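Local coordinates for DUF3224 domain-containing protein (Shewanella oneidensis, PDB 2OOJ) that is of unknown function, a strand-rich member of the DUF3224 family that forms a two-fold symmetric pair in the crystal, at the interface of chains A and B. Numbering follows the deposited sequence. Chains: chain A/B, Hypothetical protein.

The interface of chains A and B. Residues chain A 67, 69, 71, 80, 82, 104, 106; chain B 23-26, 28, 30.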
ATOM      1  N   ILE A  67       3.070   2.869   4.920  1.00 26.22           N
ATOM      2  CA  ILE A  67       2.270   3.457   5.985  1.00 25.47           C
ATOM      3  C   ILE A  67       3.238   4.145   6.935  1.00 27.18           C
ATOM      4  O   ILE A  67       4.268   3.565   7.319  1.00 23.70           O
ATOM      5  CB  ILE A  67       1.422   2.412   6.743  1.00 27.57           C
ATOM      6  CG1 ILE A  67       0.223   1.959   5.903  1.00 28.98           C
ATOM      7  CG2 ILE A  67       0.867   2.961   8.048  1.00 25.19           C
ATOM      8  CD1 ILE A  67      -0.624   0.888   6.554  1.00 33.31           C
ATOM      9  N   GLN A  69       3.421   6.923  10.442  1.00 29.46           N
ATOM     10  CA  GLN A  69       2.841   7.665  11.543  1.00 27.84           C
ATOM     11  C   GLN A  69       3.541   9.001  11.677  1.00 28.82           C
ATOM     12  O   GLN A  69       4.734   9.057  11.956  1.00 27.58           O
ATOM     13  CB  GLN A  69       2.951   6.895  12.850  1.00 27.38           C
ATOM     14  CG  GLN A  69       2.455   7.669  14.086  1.00 30.78           C
ATOM     15  CD  GLN A  69       0.965   7.734  14.201  1.00 29.43           C
ATOM     16  OE1 GLN A  69       0.315   6.755  14.586  1.00 31.29           O
ATOM     17  NE2 GLN A  69       0.405   8.910  13.956  1.00 24.88           N
ATOM     18  N   VAL A  71       3.811  12.689  13.647  1.00 29.18           N
ATOM     19  CA  VAL A  71       3.589  13.368  14.926  1.00 31.56           C
ATOM     20  C   VAL A  71       4.176  14.772  14.871  1.00 29.96           C
ATOM     21  O   VAL A  71       5.354  14.954  14.560  1.00 31.29           O
ATOM     22  CB  VAL A  71       4.158  12.618  16.116  1.00 32.57           C
ATOM     23  CG1 VAL A  71       3.783  13.345  17.411  1.00 33.35           C
ATOM     24  CG2 VAL A  71       3.602  11.194  16.150  1.00 34.23           C
ATOM     25  N   SER A  80      -1.385  14.084  15.723  1.00 29.80           N
ATOM     26  CA  SER A  80      -0.796  12.991  14.950  1.00 29.82           C
ATOM     27  C   SER A  80      -1.812  12.486  13.930  1.00 30.32           C
ATOM     28  O   SER A  80      -2.986  12.720  14.064  1.00 31.50           O
ATOM     29  CB  SER A  80      -0.383  11.847  15.860  1.00 30.25           C
ATOM     30  OG  SER A  80      -1.482  11.269  16.560  1.00 33.07           O
ATOM     31  N   VAL A  82      -1.961   9.299  10.365  1.00 29.88           N
ATOM     32  CA  VAL A  82      -1.284   8.273   9.567  1.00 27.87           C
ATOM     33  C   VAL A  82      -1.480   8.573   8.070  1.00 26.67           C
ATOM     34  O   VAL A  82      -2.589   8.866   7.624  1.00 24.47           O
ATOM     35  CB  VAL A  82      -1.819   6.851   9.881  1.00 28.97           C
ATOM     36  CG1 VAL A  82      -1.134   5.750   9.025  1.00 28.61           C
ATOM     37  CG2 VAL A  82      -1.623   6.527  11.384  1.00 22.85           C
ATOM     38  N   SER A 104      -7.548   8.479  11.776  1.00 29.81           N
ATOM     39  CA  SER A 104      -6.212   8.346  12.347  1.00 27.86           C
ATOM     40  C   SER A 104      -5.756   9.653  13.044  1.00 29.42           C
ATOM     41  O   SER A 104      -4.800   9.655  13.818  1.00 29.23           O
ATOM     42  CB  SER A 104      -5.222   7.908  11.271  1.00 29.99           C
ATOM     43  OG  SER A 104      -4.920   8.959  10.367  1.00 26.64           O
ATOM     44  N   ALA A 106      -5.409  12.554  15.600  1.00 30.87           N
ATOM     45  CA  ALA A 106      -5.601  12.588  17.055  1.00 30.59           C
ATOM     46  C   ALA A 106      -5.153  13.927  17.589  1.00 31.15           C
ATOM     47  O   ALA A 106      -4.525  14.715  16.886  1.00 32.24           O
ATOM     48  CB  ALA A 106      -4.820  11.474  17.703  1.00 29.39           C
TER
ATOM     49  N   THR B  23       5.619   3.060  15.788  1.00 35.21           N
ATOM     50  CA  THR B  23       4.647   2.909  16.867  1.00 36.71           C
ATOM     51  C   THR B  23       3.503   3.864  16.630  1.00 35.08           C
ATOM     52  O   THR B  23       3.704   5.047  16.381  1.00 35.86           O
ATOM     53  CB  THR B  23       5.282   3.263  18.194  1.00 38.91           C
ATOM     54  OG1 THR B  23       6.434   2.436  18.362  1.00 40.28           O
ATOM     55  CG2 THR B  23       4.297   3.034  19.374  1.00 38.60           C
ATOM     56  N   GLY B  24       2.303   3.333  16.692  1.00 33.12           N
ATOM     57  CA  GLY B  24       1.126   4.147  16.564  1.00 34.55           C
ATOM     58  C   GLY B  24       0.920   4.973  17.813  1.00 37.60           C
ATOM     59  O   GLY B  24       1.293   4.561  18.910  1.00 36.36           O
ATOM     60  N   VAL B  25       0.339   6.150  17.628  1.00 37.48           N
ATOM     61  CA  VAL B  25      -0.024   7.009  18.727  1.00 38.97           C
ATOM     62  C   VAL B  25      -1.423   7.510  18.467  1.00 38.11           C
ATOM     63  O   VAL B  25      -1.985   7.311  17.381  1.00 34.19           O
ATOM     64  CB  VAL B  25       1.009   8.146  18.936  1.00 43.01           C
ATOM     65  CG1 VAL B  25       2.391   7.557  19.199  1.00 44.01           C
ATOM     66  CG2 VAL B  25       1.114   9.059  17.748  1.00 40.45           C
ATOM     67  N   GLY B  26      -2.031   8.089  19.489  1.00 35.57           N
ATOM     68  CA  GLY B  26      -3.345   8.682  19.329  1.00 38.98           C
ATOM     69  C   GLY B  26      -4.412   7.644  19.066  1.00 39.63           C
ATOM     70  O   GLY B  26      -5.412   7.923  18.393  1.00 43.51           O
ATOM     71  N   VAL B  28      -3.951   4.873  17.389  1.00 31.82           N
ATOM     72  CA  VAL B  28      -3.594   4.029  16.247  1.00 31.22           C
ATOM     73  C   VAL B  28      -2.728   2.833  16.653  1.00 31.21           C
ATOM     74  O   VAL B  28      -1.811   2.965  17.429  1.00 32.08           O
ATOM     75  CB  VAL B  28      -2.840   4.887  15.216  1.00 30.30           C
ATOM     76  CG1 VAL B  28      -2.207   4.023  14.141  1.00 29.05           C
ATOM     77  CG2 VAL B  28      -3.784   5.972  14.653  1.00 30.13           C
ATOM     78  N   LEU B  30      -0.336   0.072  14.687  1.00 30.30           N
ATOM     79  CA  LEU B  30       0.341  -0.175  13.419  1.00 31.31           C
ATOM     80  C   LEU B  30       0.805  -1.600  13.422  1.00 32.08           C
ATOM     81  O   LEU B  30       1.172  -2.154  14.473  1.00 35.19           O
ATOM     82  CB  LEU B  30       1.552   0.736  13.245  1.00 31.77           C
ATOM     83  CG  LEU B  30       1.331   2.234  13.276  1.00 31.53           C
ATOM     84  CD1 LEU B  30       2.662   2.921  13.066  1.00 33.62           C
ATOM     85  CD2 LEU B  30       0.283   2.680  12.226  1.00 30.01           C
TER
HETATM   86  O   HOH W   1      -2.431   9.309  15.022  1.00 39.56           O
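CG of A:Gln69 stands anti to the backbone N (chi1 175°), and a bend at chi2 (77°) then carries the amide over the loop that precedes strand 29-39 of chain B. Within that loop B:Val25 turns CG1 anti to its carbonyl carbon, which leaves CG2 flanked by backbone N and carbonyl carbon, so CG2 faces chain A, and the valine and glutamine side chains cross at a slant. The two ends of the A:Gln69 amide do different work. OE1 of A:Gln69 accepts the backbone N-H of B:Val25, N to O 3.1 Å; the bond is nearly straight at hydrogen (161°), but the donor sits above the carbonyl plane, off the lone pairs. NE2 of A:Gln69 hydrogen-bonds to O of water 1 at 3.1 Å, so both ends of the amide are held, which helps fix its rotation. That water joins the chains, bonding to the A:Ser80 hydroxyl and to the carbonyl oxygens of A:Ser104 and B:Val25. Around this polar centre the packing is apolar. CG2 of A:Val71 meets CG2 of B:Val25 tip to tip at 3.6 Å, and CB of A:Ser80 adds to the same methyl's surroundings. A:Val82 crosses B:Val28 obliquely, its CG2 3.8 Å from CG1, while B:Leu30 lays CD1 near CB of A:Gln69. The patch repeats with the chains exchanged; whether this dimer forms in solution the structure alone does not show. The backbone N of A:Val82 donates to the hydroxyl OG of A:Ser104 at 3.0 Å.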